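Local coordinates for Sodium/sialic acid symporter SiaT (Proteus mirabilis, PDB 5NV9), which couples the inward flow of sodium ions to the uptake of the sialic acid N-acetylneuraminic acid across the bacterial inner membrane, at residues A[38-43]-A[102-107]; A[258-263]-A[348-353]; A[8-13]-A[324-329]. One frame throughout, in Å; residues are numbered along the deposited sequence.

Contact 1: residues A[38-43]-A[102-107]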
ATOM      1  N   TYR A  38      -1.339  21.379   1.952  1.00 21.60           N
ATOM      2  CA  TYR A  38      -1.114  20.211   2.777  1.00 22.83           C
ATOM      3  C   TYR A  38      -1.510  18.883   2.104  1.00 23.51           C
ATOM      4  O   TYR A  38      -0.894  17.864   2.387  1.00 21.69           O
ATOM      5  CB  TYR A  38      -1.872  20.397   4.078  1.00 24.30           C
ATOM      6  CG  TYR A  38      -1.352  19.654   5.266  1.00 26.06           C
ATOM      7  CD1 TYR A  38      -0.262  20.141   6.006  1.00 26.65           C
ATOM      8  CD2 TYR A  38      -1.972  18.496   5.709  1.00 26.06           C
ATOM      9  CE1 TYR A  38       0.191  19.479   7.131  1.00 24.71           C
ATOM     10  CE2 TYR A  38      -1.534  17.847   6.841  1.00 25.42           C
ATOM     11  CZ  TYR A  38      -0.431  18.324   7.526  1.00 26.03           C
ATOM     12  OH  TYR A  38      -0.024  17.682   8.669  1.00 24.69           O
ATOM     13  N   PHE A  39      -2.550  18.911   1.260  1.00 21.22           N
ATOM     14  CA  PHE A  39      -3.084  17.712   0.616  1.00 22.26           C
ATOM     15  C   PHE A  39      -2.795  17.639  -0.888  1.00 24.04           C
ATOM     16  O   PHE A  39      -2.740  16.541  -1.435  1.00 21.56           O
ATOM     17  CB  PHE A  39      -4.594  17.579   0.865  1.00 22.43           C
ATOM     18  CG  PHE A  39      -4.992  17.444   2.335  1.00 19.71           C
ATOM     19  CD1 PHE A  39      -4.453  16.467   3.120  1.00 19.54           C
ATOM     20  CD2 PHE A  39      -5.897  18.324   2.902  1.00 21.37           C
ATOM     21  CE1 PHE A  39      -4.814  16.335   4.428  1.00 21.14           C
ATOM     22  CE2 PHE A  39      -6.282  18.214   4.225  1.00 21.73           C
ATOM     23  CZ  PHE A  39      -5.758  17.195   4.994  1.00 21.89           C
ATOM     24  N   ARG A  40      -2.671  18.799  -1.555  1.00 24.92           N
ATOM     25  CA  ARG A  40      -2.490  18.850  -3.008  1.00 26.60           C
ATOM     26  C   ARG A  40      -1.080  19.329  -3.372  1.00 28.01           C
ATOM     27  O   ARG A  40      -0.664  19.204  -4.517  1.00 31.79           O
ATOM     28  CB  ARG A  40      -3.574  19.693  -3.680  1.00 29.41           C
ATOM     29  CG  ARG A  40      -4.991  19.131  -3.423  1.00 34.92           C
ATOM     30  CD  ARG A  40      -6.188  19.941  -4.037  1.00 33.38           C
ATOM     31  NE  ARG A  40      -5.807  20.510  -5.314  1.00 40.99           N
ATOM     32  CZ  ARG A  40      -6.074  20.026  -6.514  1.00 39.07           C
ATOM     33  NH1 ARG A  40      -6.847  18.981  -6.701  1.00 38.98           N
ATOM     34  NH2 ARG A  40      -5.603  20.670  -7.551  1.00 48.05           N
ATOM     35  N   GLY A  41      -0.317  19.842  -2.402  1.00 26.51           N
ATOM     36  CA  GLY A  41       1.065  20.225  -2.675  1.00 28.13           C
ATOM     37  C   GLY A  41       1.220  21.466  -3.583  1.00 32.16           C
ATOM     38  O   GLY A  41       2.303  21.700  -4.123  1.00 31.33           O
ATOM     39  N   GLY A  42       0.160  22.269  -3.716  1.00 32.11           N
ATOM     40  CA  GLY A  42       0.132  23.425  -4.591  1.00 32.77           C
ATOM     41  C   GLY A  42       0.513  23.185  -6.048  1.00 33.61           C
ATOM     42  O   GLY A  42       0.944  24.086  -6.718  1.00 34.67           O
ATOM     43  N   GLY A  43       0.378  21.977  -6.557  1.00 34.37           N
ATOM     44  CA  GLY A  43       0.894  21.684  -7.913  1.00 31.29           C
ATOM     45  C   GLY A  43       2.404  21.758  -8.085  1.00 31.99           C
ATOM     46  O   GLY A  43       2.851  21.827  -9.219  1.00 33.88           O
ATOM     47  N   LYS A 102     -10.043  17.078 -13.341  1.00 26.05           N
ATOM     48  CA  LYS A 102     -10.947  18.163 -13.717  1.00 26.69           C
ATOM     49  C   LYS A 102     -11.833  18.576 -12.574  1.00 27.89           C
ATOM     50  O   LYS A 102     -12.272  19.729 -12.503  1.00 27.20           O
ATOM     51  CB  LYS A 102     -11.830  17.782 -14.882  1.00 26.18           C
ATOM     52  CG  LYS A 102     -11.070  17.793 -16.185  1.00 27.11           C
ATOM     53  CD  LYS A 102     -11.927  17.250 -17.267  1.00 31.94           C
ATOM     54  CE  LYS A 102     -11.107  16.751 -18.420  1.00 33.03           C
ATOM     55  NZ  LYS A 102     -10.627  17.894 -19.152  1.00 31.97           N
ATOM     56  N   LEU A 103     -12.133  17.630 -11.693  1.00 26.36           N
ATOM     57  CA  LEU A 103     -12.900  17.957 -10.495  1.00 28.68           C
ATOM     58  C   LEU A 103     -12.043  18.592  -9.422  1.00 25.10           C
ATOM     59  O   LEU A 103     -12.582  18.954  -8.416  1.00 27.28           O
ATOM     60  CB  LEU A 103     -13.645  16.732  -9.914  1.00 29.85           C
ATOM     61  CG  LEU A 103     -14.784  16.090 -10.749  1.00 32.42           C
ATOM     62  CD1 LEU A 103     -15.126  14.716 -10.202  1.00 32.16           C
ATOM     63  CD2 LEU A 103     -16.039  16.938 -10.839  1.00 33.56           C
ATOM     64  N   LYS A 104     -10.734  18.725  -9.611  1.00 27.10           N
ATOM     65  CA  LYS A 104      -9.878  19.346  -8.613  1.00 29.24           C
ATOM     66  C   LYS A 104     -10.116  18.734  -7.238  1.00 28.33           C
ATOM     67  O   LYS A 104     -10.330  19.431  -6.222  1.00 24.45           O
ATOM     68  CB  LYS A 104     -10.107  20.852  -8.550  1.00 34.63           C
ATOM     69  CG  LYS A 104      -9.994  21.552  -9.896  1.00 40.32           C
ATOM     70  CD  LYS A 104      -8.566  21.600 -10.392  1.00 43.52           C
ATOM     71  CE  LYS A 104      -8.425  22.580 -11.548  1.00 50.36           C
ATOM     72  NZ  LYS A 104      -7.666  21.983 -12.692  1.00 49.98           N
ATOM     73  N   ILE A 105     -10.060  17.409  -7.205  1.00 26.96           N
ATOM     74  CA  ILE A 105     -10.382  16.694  -5.988  1.00 25.48           C
ATOM     75  C   ILE A 105      -9.315  16.915  -4.940  1.00 26.65           C
ATOM     76  O   ILE A 105      -8.134  17.021  -5.274  1.00 23.90           O
ATOM     77  CB  ILE A 105     -10.591  15.181  -6.233  1.00 25.78           C
ATOM     78  CG1 ILE A 105      -9.365  14.493  -6.814  1.00 25.56           C
ATOM     79  CG2 ILE A 105     -11.773  14.987  -7.170  1.00 28.04           C
ATOM     80  CD1 ILE A 105      -9.037  13.189  -6.153  1.00 27.61           C
ATOM     81  N   THR A 106      -9.747  16.972  -3.681  1.00 25.04           N
ATOM     82  CA  THR A 106      -8.878  16.719  -2.581  1.00 25.61           C
ATOM     83  C   THR A 106      -8.974  15.208  -2.256  1.00 26.09           C
ATOM     84  O   THR A 106      -7.950  14.502  -2.280  1.00 25.06           O
ATOM     85  CB  THR A 106      -9.225  17.631  -1.385  1.00 25.64           C
ATOM     86  OG1 THR A 106      -8.717  18.927  -1.679  1.00 27.24           O
ATOM     87  CG2 THR A 106      -8.602  17.144  -0.069  1.00 24.08           C
ATOM     88  N   SER A 107     -10.201  14.721  -2.080  1.00 25.35           N
ATOM     89  CA  SER A 107     -10.480  13.280  -1.826  1.00 25.54           C
ATOM     90  C   SER A 107     -11.039  12.624  -3.095  1.00 23.80           C
ATOM     91  O   SER A 107     -11.909  13.167  -3.726  1.00 22.68           O
ATOM     92  CB  SER A 107     -11.482  13.125  -0.684  1.00 24.43           C
ATOM     93  OG  SER A 107     -11.907  11.802  -0.511  1.00 24.26           O
TER
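The guanidinium of Arg-40 meets the carbonyl oxygen of Ile-105 at its edge. The oxygen lies close to the guanidinium plane. The bond from Arg-40 NH1 to Ile-105 O is short, 2.7 Å, with an N-H...O angle of 147°. Seen from the carbonyl, the donor stands above the plane, 44° out of it. NH1 also lies 3.3 Å from Lys-104 C, which is oblique to the guanidinium plane. The second flat group is the ring of Phe-39. One face carries Tyr-38 CD2, 3.8 Å above the plane and offset toward the rim. Thr-106 CG2 approaches this ring obliquely and lies 4.1 Å from Phe-39 CB.

The Arg-40 chain is extended at chi2 and bends at chi3 (35°), which turns NE off the line of the chain. Its CD packs 3.6 Å from Thr-106 OG1. Just after helix 89-102, Lys-104 has positive phi and completes a Schellman motif.

The contact joins two cytoplasmic pieces, the C-terminal end of helix 35-40 and the loop between helices 89-102 and 110-115. Arg-40 NE has a second partner, a salt bridge to Asp-36. Phe-39 packs on helix 328-361 through Ser-352, Ser-353 and Asn-356. Glu-110 accepts bonds from the backbone N atoms of Thr-106 and Ser-107.

Across the two segments the link is one charged donor on a main-chain oxygen, backed by light van der Waals packing at Thr-106. Lys-104 NZ is 5.7 Å from Arg-40 NH2, a like charge. Asp-36 probably offsets part of that repulsion.

Contact 2: residues A[258-263]-A[348-353]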
ATOM      1  N   VAL A 258      -4.380   7.678  -5.441  1.00 21.27           N
ATOM      2  CA  VAL A 258      -5.122   8.613  -6.255  1.00 22.10           C
ATOM      3  C   VAL A 258      -4.715  10.036  -5.962  1.00 21.43           C
ATOM      4  O   VAL A 258      -4.635  10.877  -6.845  1.00 21.70           O
ATOM      5  CB  VAL A 258      -6.682   8.461  -6.078  1.00 20.83           C
ATOM      6  CG1 VAL A 258      -7.376   9.549  -6.846  1.00 24.42           C
ATOM      7  CG2 VAL A 258      -7.167   7.144  -6.623  1.00 20.27           C
ATOM      8  N   GLN A 259      -4.439  10.327  -4.712  1.00 24.92           N
ATOM      9  CA  GLN A 259      -3.871  11.639  -4.340  1.00 24.56           C
ATOM     10  C   GLN A 259      -2.626  12.058  -5.127  1.00 26.14           C
ATOM     11  O   GLN A 259      -2.431  13.252  -5.412  1.00 25.51           O
ATOM     12  CB  GLN A 259      -3.537  11.624  -2.850  1.00 24.64           C
ATOM     13  CG  GLN A 259      -3.825  12.922  -2.134  1.00 25.07           C
ATOM     14  CD  GLN A 259      -3.369  12.853  -0.697  1.00 27.73           C
ATOM     15  OE1 GLN A 259      -3.419  11.766  -0.106  1.00 28.01           O
ATOM     16  NE2 GLN A 259      -2.886  13.989  -0.131  1.00 26.77           N
ATOM     17  N   ARG A 260      -1.774  11.102  -5.488  1.00 25.27           N
ATOM     18  CA  ARG A 260      -0.580  11.435  -6.292  1.00 24.49           C
ATOM     19  C   ARG A 260      -0.901  11.840  -7.719  1.00 22.48           C
ATOM     20  O   ARG A 260      -0.053  12.416  -8.375  1.00 21.99           O
ATOM     21  CB  ARG A 260       0.425  10.287  -6.326  1.00 25.44           C
ATOM     22  CG  ARG A 260       1.383  10.263  -5.170  1.00 26.98           C
ATOM     23  CD  ARG A 260       0.812   9.605  -3.946  1.00 27.17           C
ATOM     24  NE  ARG A 260       1.715   9.757  -2.799  1.00 31.13           N
ATOM     25  CZ  ARG A 260       1.318   9.898  -1.532  1.00 29.53           C
ATOM     26  NH1 ARG A 260       0.036   9.885  -1.222  1.00 28.11           N
ATOM     27  NH2 ARG A 260       2.212  10.088  -0.586  1.00 27.03           N
ATOM     28  N   TYR A 261      -2.104  11.541  -8.217  1.00 20.99           N
ATOM     29  CA  TYR A 261      -2.482  11.933  -9.563  1.00 19.45           C
ATOM     30  C   TYR A 261      -2.783  13.424  -9.708  1.00 20.01           C
ATOM     31  O   TYR A 261      -2.809  13.928 -10.831  1.00 20.51           O
ATOM     32  CB  TYR A 261      -3.718  11.132 -10.039  1.00 20.96           C
ATOM     33  CG  TYR A 261      -3.558   9.577 -10.009  1.00 21.06           C
ATOM     34  CD1 TYR A 261      -2.305   8.934 -10.031  1.00 20.79           C
ATOM     35  CD2 TYR A 261      -4.693   8.770  -9.973  1.00 23.98           C
ATOM     36  CE1 TYR A 261      -2.207   7.524 -10.024  1.00 22.94           C
ATOM     37  CE2 TYR A 261      -4.604   7.378 -10.003  1.00 24.11           C
ATOM     38  CZ  TYR A 261      -3.386   6.744  -9.999  1.00 23.22           C
ATOM     39  OH  TYR A 261      -3.420   5.336 -10.001  1.00 23.42           O
ATOM     40  N   ILE A 262      -3.059  14.108  -8.597  1.00 21.27           N
ATOM     41  CA  ILE A 262      -3.486  15.511  -8.612  1.00 24.37           C
ATOM     42  C   ILE A 262      -2.409  16.488  -8.065  1.00 23.11           C
ATOM     43  O   ILE A 262      -2.616  17.702  -8.037  1.00 19.63           O
ATOM     44  CB  ILE A 262      -4.858  15.664  -7.897  1.00 26.37           C
ATOM     45  CG1 ILE A 262      -4.868  15.142  -6.466  1.00 27.91           C
ATOM     46  CG2 ILE A 262      -5.896  14.790  -8.608  1.00 25.25           C
ATOM     47  CD1 ILE A 262      -4.521  16.168  -5.437  1.00 31.28           C
ATOM     48  N   VAL A 263      -1.268  15.966  -7.613  1.00 22.20           N
ATOM     49  CA  VAL A 263      -0.200  16.854  -7.119  1.00 21.97           C
ATOM     50  C   VAL A 263       0.684  17.443  -8.204  1.00 23.02           C
ATOM     51  O   VAL A 263       1.469  18.392  -7.934  1.00 23.80           O
ATOM     52  CB  VAL A 263       0.700  16.152  -6.070  1.00 24.21           C
ATOM     53  CG1 VAL A 263      -0.084  15.775  -4.852  1.00 24.54           C
ATOM     54  CG2 VAL A 263       1.429  14.960  -6.631  1.00 23.74           C
ATOM     55  N   LEU A 348      -1.483   8.030   6.587  1.00 19.73           N
ATOM     56  CA  LEU A 348      -1.922   9.096   7.549  1.00 20.77           C
ATOM     57  C   LEU A 348      -2.379  10.394   6.864  1.00 21.63           C
ATOM     58  O   LEU A 348      -3.477  10.943   7.161  1.00 21.37           O
ATOM     59  CB  LEU A 348      -0.854   9.440   8.557  1.00 22.04           C
ATOM     60  CG  LEU A 348      -0.433   8.373   9.596  1.00 22.76           C
ATOM     61  CD1 LEU A 348       0.752   8.902  10.436  1.00 25.25           C
ATOM     62  CD2 LEU A 348      -1.548   7.926  10.487  1.00 24.35           C
ATOM     63  N   ASN A 349      -1.588  10.867   5.928  1.00 20.65           N
ATOM     64  CA  ASN A 349      -1.994  12.022   5.158  1.00 21.60           C
ATOM     65  C   ASN A 349      -3.300  11.815   4.358  1.00 19.14           C
ATOM     66  O   ASN A 349      -4.144  12.720   4.304  1.00 18.29           O
ATOM     67  CB  ASN A 349      -0.892  12.492   4.243  1.00 22.46           C
ATOM     68  CG  ASN A 349      -1.268  13.765   3.499  1.00 23.38           C
ATOM     69  OD1 ASN A 349      -1.806  13.675   2.418  1.00 25.75           O
ATOM     70  ND2 ASN A 349      -0.898  14.934   4.022  1.00 21.73           N
ATOM     71  N   SER A 350      -3.467  10.639   3.756  1.00 18.41           N
ATOM     72  CA  SER A 350      -4.684  10.359   2.978  1.00 18.09           C
ATOM     73  C   SER A 350      -5.850  10.251   3.835  1.00 18.27           C
ATOM     74  O   SER A 350      -6.948  10.621   3.412  1.00 23.54           O
ATOM     75  CB  SER A 350      -4.522   9.119   2.135  1.00 19.53           C
ATOM     76  OG  SER A 350      -3.526   9.393   1.160  1.00 20.98           O
ATOM     77  N   ILE A 351      -5.679   9.627   5.002  1.00 19.89           N
ATOM     78  CA  ILE A 351      -6.758   9.573   6.014  1.00 19.08           C
ATOM     79  C   ILE A 351      -7.213  10.954   6.358  1.00 20.68           C
ATOM     80  O   ILE A 351      -8.422  11.266   6.311  1.00 24.26           O
ATOM     81  CB  ILE A 351      -6.385   8.825   7.262  1.00 19.13           C
ATOM     82  CG1 ILE A 351      -6.345   7.344   6.992  1.00 20.51           C
ATOM     83  CG2 ILE A 351      -7.412   9.077   8.379  1.00 21.16           C
ATOM     84  CD1 ILE A 351      -5.495   6.553   7.987  1.00 23.52           C
ATOM     85  N   SER A 352      -6.280  11.814   6.689  1.00 20.32           N
ATOM     86  CA  SER A 352      -6.621  13.235   6.949  1.00 18.88           C
ATOM     87  C   SER A 352      -7.181  13.964   5.762  1.00 19.06           C
ATOM     88  O   SER A 352      -8.051  14.778   5.974  1.00 19.96           O
ATOM     89  CB  SER A 352      -5.467  13.997   7.503  1.00 19.48           C
ATOM     90  OG  SER A 352      -5.825  15.340   7.775  1.00 21.37           O
ATOM     91  N   SER A 353      -6.753  13.692   4.508  1.00 19.55           N
ATOM     92  CA  SER A 353      -7.361  14.361   3.379  1.00 21.47           C
ATOM     93  C   SER A 353      -8.897  13.980   3.214  1.00 24.84           C
ATOM     94  O   SER A 353      -9.730  14.845   2.916  1.00 22.13           O
ATOM     95  CB  SER A 353      -6.599  14.056   2.068  1.00 23.19           C
ATOM     96  OG  SER A 353      -6.862  12.701   1.622  1.00 25.02           O
TER
HETATM   97  O   HOH W   1      -0.691  10.609   1.600  1.00 28.28           O
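The side-chain amide of Gln-259 bonds to two neighbouring residues of helix 328-361. Its NE2 donates to Asn-349 OD1 at 2.8 Å, with an N-H...O angle of 170°. The donor lies nearly on the line of the Asn-349 C=O bond, and the acceptor lies close to the Gln-259 amide plane. The two amide planes are only 14° apart, although the side chains cross at about a right angle. The other end of the amide, Gln-259 OE1, lies 2.7 Å from Ser-350 OG. That hydroxyl also has the backbone O of Ser-346 within bonding reach.

Two torsions prepare this pairing. Gln-259 is extended beyond CG. Asn-349 has CG anti to the backbone N (chi1 -176°). Ser-353 OG turns back to its own helix and donates to Ser-350 O at 2.7 Å.

Farther out, Gln-259 NE2 also donates to the backbone O of Phe-39, so both amide hydrogens have acceptors. Arg-260 comes in beside the pair. Its NH1 donates to water 1 at 3.0 Å, and this water makes a weak bond to Asn-349 OD1. Arg-260 NE bonds to Ser-53 OG, and its NH2 bonds weakly to Asp-182 OD2.

Asp-182 and Ser-346 are ligands of the second sodium ion, and the Arg-260 side chain comes close to a bound sodium, nearest atoms about 4 Å apart. Gln-259 thus joins the cytoplasmic 258-263 turn to helix 328-361, next to Na3, the additional sodium site of this LeuT-fold symporter.

Contact 3: residues A[8-13]-A[324-329]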
ATOM      1  N   PHE A   8      26.943  -0.156  17.546  1.00 36.90           N
ATOM      2  CA  PHE A   8      26.900   1.287  17.482  1.00 37.65           C
ATOM      3  C   PHE A   8      26.901   1.809  16.034  1.00 35.63           C
ATOM      4  O   PHE A   8      26.155   2.741  15.725  1.00 35.92           O
ATOM      5  CB  PHE A   8      28.102   1.920  18.212  1.00 40.37           C
ATOM      6  CG  PHE A   8      28.227   3.404  17.968  1.00 47.29           C
ATOM      7  CD1 PHE A   8      27.556   4.313  18.786  1.00 54.29           C
ATOM      8  CD2 PHE A   8      28.967   3.894  16.896  1.00 49.04           C
ATOM      9  CE1 PHE A   8      27.638   5.678  18.544  1.00 55.81           C
ATOM     10  CE2 PHE A   8      29.033   5.257  16.641  1.00 51.16           C
ATOM     11  CZ  PHE A   8      28.367   6.147  17.466  1.00 53.38           C
ATOM     12  N   ILE A   9      27.783   1.271  15.181  1.00 30.96           N
ATOM     13  CA  ILE A   9      27.874   1.716  13.785  1.00 27.60           C
ATOM     14  C   ILE A   9      26.536   1.444  13.053  1.00 27.38           C
ATOM     15  O   ILE A   9      26.016   2.340  12.416  1.00 26.52           O
ATOM     16  CB  ILE A   9      29.014   1.055  13.004  1.00 29.02           C
ATOM     17  CG1 ILE A   9      30.390   1.560  13.488  1.00 33.00           C
ATOM     18  CG2 ILE A   9      28.934   1.426  11.527  1.00 30.03           C
ATOM     19  CD1 ILE A   9      31.567   0.919  12.776  1.00 34.54           C
ATOM     20  N   ASN A  10      26.003   0.238  13.160  1.00 23.00           N
ATOM     21  CA  ASN A  10      24.699  -0.071  12.556  1.00 27.15           C
ATOM     22  C   ASN A  10      23.567   0.896  13.048  1.00 30.82           C
ATOM     23  O   ASN A  10      22.793   1.484  12.227  1.00 33.32           O
ATOM     24  CB  ASN A  10      24.341  -1.539  12.822  1.00 26.28           C
ATOM     25  CG  ASN A  10      25.129  -2.487  11.962  1.00 26.97           C
ATOM     26  OD1 ASN A  10      25.477  -2.143  10.864  1.00 28.24           O
ATOM     27  ND2 ASN A  10      25.387  -3.682  12.439  1.00 27.67           N
ATOM     28  N   TYR A  11      23.513   1.110  14.368  1.00 27.92           N
ATOM     29  CA  TYR A  11      22.638   2.104  14.921  1.00 29.11           C
ATOM     30  C   TYR A  11      22.816   3.489  14.363  1.00 26.88           C
ATOM     31  O   TYR A  11      21.825   4.196  14.164  1.00 27.98           O
ATOM     32  CB  TYR A  11      22.668   2.121  16.494  1.00 32.47           C
ATOM     33  CG  TYR A  11      21.623   1.202  17.097  1.00 34.04           C
ATOM     34  CD1 TYR A  11      20.290   1.461  16.898  1.00 39.99           C
ATOM     35  CD2 TYR A  11      21.961   0.076  17.830  1.00 38.29           C
ATOM     36  CE1 TYR A  11      19.309   0.634  17.404  1.00 43.76           C
ATOM     37  CE2 TYR A  11      20.982  -0.770  18.344  1.00 39.89           C
ATOM     38  CZ  TYR A  11      19.654  -0.471  18.125  1.00 43.91           C
ATOM     39  OH  TYR A  11      18.612  -1.250  18.601  1.00 53.47           O
ATOM     40  N   ALA A  12      24.061   3.940  14.180  1.00 26.30           N
ATOM     41  CA  ALA A  12      24.278   5.300  13.780  1.00 25.93           C
ATOM     42  C   ALA A  12      23.763   5.504  12.362  1.00 26.55           C
ATOM     43  O   ALA A  12      23.341   6.598  12.017  1.00 27.16           O
ATOM     44  CB  ALA A  12      25.759   5.662  13.875  1.00 26.37           C
ATOM     45  N   VAL A  13      23.842   4.458  11.528  1.00 27.09           N
ATOM     46  CA  VAL A  13      23.289   4.519  10.181  1.00 28.67           C
ATOM     47  C   VAL A  13      21.776   4.659  10.259  1.00 27.45           C
ATOM     48  O   VAL A  13      21.184   5.521   9.592  1.00 26.97           O
ATOM     49  CB  VAL A  13      23.622   3.265   9.377  1.00 27.92           C
ATOM     50  CG1 VAL A  13      22.893   3.295   8.053  1.00 28.58           C
ATOM     51  CG2 VAL A  13      25.115   3.172   9.147  1.00 27.22           C
HETATM   52  N   MSE A 324      25.350  -9.974   6.887  1.00 28.19           N
HETATM   53  CA  MSE A 324      25.728  -8.768   6.164  1.00 28.43           C
HETATM   54  C   MSE A 324      26.669  -7.992   7.026  1.00 27.80           C
HETATM   55  O   MSE A 324      26.575  -8.002   8.292  1.00 31.66           O
HETATM   56  CB  MSE A 324      24.516  -7.920   5.660  1.00 30.98           C
HETATM   57  CG  MSE A 324      24.057  -8.542   4.360  1.00 32.40           C
HETATM   58 SE   MSE A 324      22.258  -7.915   3.988  1.00 43.74          SE
HETATM   59  CE  MSE A 324      22.840  -6.978   2.356  1.00 46.93           C
ATOM     60  N   PRO A 325      27.596  -7.282   6.382  1.00 30.20           N
ATOM     61  CA  PRO A 325      28.651  -6.659   7.226  1.00 29.57           C
ATOM     62  C   PRO A 325      28.185  -5.430   7.922  1.00 31.38           C
ATOM     63  O   PRO A 325      27.170  -4.809   7.532  1.00 32.79           O
ATOM     64  CB  PRO A 325      29.764  -6.328   6.232  1.00 31.94           C
ATOM     65  CG  PRO A 325      29.125  -6.324   4.881  1.00 31.32           C
ATOM     66  CD  PRO A 325      27.857  -7.146   4.938  1.00 29.22           C
ATOM     67  N   ILE A 326      28.935  -5.068   8.949  1.00 29.28           N
ATOM     68  CA  ILE A 326      28.709  -3.852   9.685  1.00 26.82           C
ATOM     69  C   ILE A 326      28.567  -2.630   8.723  1.00 25.22           C
ATOM     70  O   ILE A 326      29.170  -2.592   7.611  1.00 21.26           O
ATOM     71  CB  ILE A 326      29.839  -3.664  10.727  1.00 30.62           C
ATOM     72  CG1 ILE A 326      29.595  -2.440  11.603  1.00 33.34           C
ATOM     73  CG2 ILE A 326      31.199  -3.521  10.052  1.00 29.96           C
ATOM     74  CD1 ILE A 326      30.349  -2.529  12.899  1.00 39.90           C
ATOM     75  N   GLY A 327      27.772  -1.636   9.143  1.00 24.96           N
ATOM     76  CA  GLY A 327      27.426  -0.475   8.273  1.00 24.65           C
ATOM     77  C   GLY A 327      26.376  -0.860   7.226  1.00 24.98           C
ATOM     78  O   GLY A 327      25.276  -0.272   7.168  1.00 24.23           O
ATOM     79  N   ILE A 328      26.677  -1.847   6.394  1.00 23.38           N
ATOM     80  CA  ILE A 328      25.695  -2.323   5.435  1.00 24.65           C
ATOM     81  C   ILE A 328      24.412  -2.847   6.126  1.00 24.06           C
ATOM     82  O   ILE A 328      23.295  -2.497   5.719  1.00 22.28           O
ATOM     83  CB  ILE A 328      26.311  -3.327   4.427  1.00 23.77           C
ATOM     84  CG1 ILE A 328      27.273  -2.609   3.485  1.00 25.93           C
ATOM     85  CG2 ILE A 328      25.217  -3.973   3.601  1.00 25.01           C
ATOM     86  CD1 ILE A 328      27.934  -3.581   2.504  1.00 28.34           C
ATOM     87  N   ALA A 329      24.590  -3.615   7.198  1.00 23.05           N
ATOM     88  CA  ALA A 329      23.507  -4.150   7.917  1.00 24.55           C
ATOM     89  C   ALA A 329      22.589  -3.043   8.489  1.00 24.80           C
ATOM     90  O   ALA A 329      21.337  -3.124   8.435  1.00 22.48           O
ATOM     91  CB  ALA A 329      24.012  -5.105   8.995  1.00 27.32           C
TER
HETATM   92  O   HOH W   2      26.409  -6.192  11.103  1.00 38.93           O
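Asn-10 has CG anti to its carbonyl carbon (chi1 -75°), and Ile-326 has CG1 anti to its backbone N (chi1 -176°). The first torsion brings Asn-10 CG to the turn at 326-327. There Asn-10 OD1 accepts a hydrogen bond from Gly-327 N at 2.9 Å. The bond is bent, with an N-H...O angle of 133°, and the donor is tilted from the carbonyl plane. The second torsion puts Ile-326 CG1 beside Ile-9 CB, 3.8 Å away. The two isoleucine side chains cross at about a right angle, with Ile-9 CD1 and Ile-326 CD1 3.7 Å apart.

Gly-327 is the N-cap of helix 328-361, and its phi is positive. The contact thus joins the starts of two transmembrane helices, 8-29 and 328-361, at the periplasmic side of the LeuT fold. Gly-330 N gives Asn-10 OD1 a further, weak bond.

The amide nitrogen has two partners. Asn-10 ND2 donates to Phe-6 O, and also to water 2 at 3.0 Å. That water reaches Met-324 O through a weak bond. Ala-329 CB packs 3.8 Å from Asn-10 OD1, and Val-13 CG2 lies 4.0 Å from Gly-327 O.

How the contacts relate
Contacts 1 and 2 are neighbours, with centres about 8 Å apart. They touch directly, since Phe-39 belongs to contact 1 and meets both segments of contact 2. Along the chain contact 1 closes before contact 2 opens. Contact 3 lies far off, its centre about 40 Å from contact 1 and about 34 Å from contact 2. It is still tied to contact 2 by helix 328-361, which gives a segment near its cytoplasmic end to one and its periplasmic start to the other. The segments of contacts 2 and 3 alternate along the chain. Contact 1 falls between the two segments of contact 3. Helix 328-361, which supplies sodium ligands between contacts 2 and 3, is thus tied to other parts of the fold near both membrane faces.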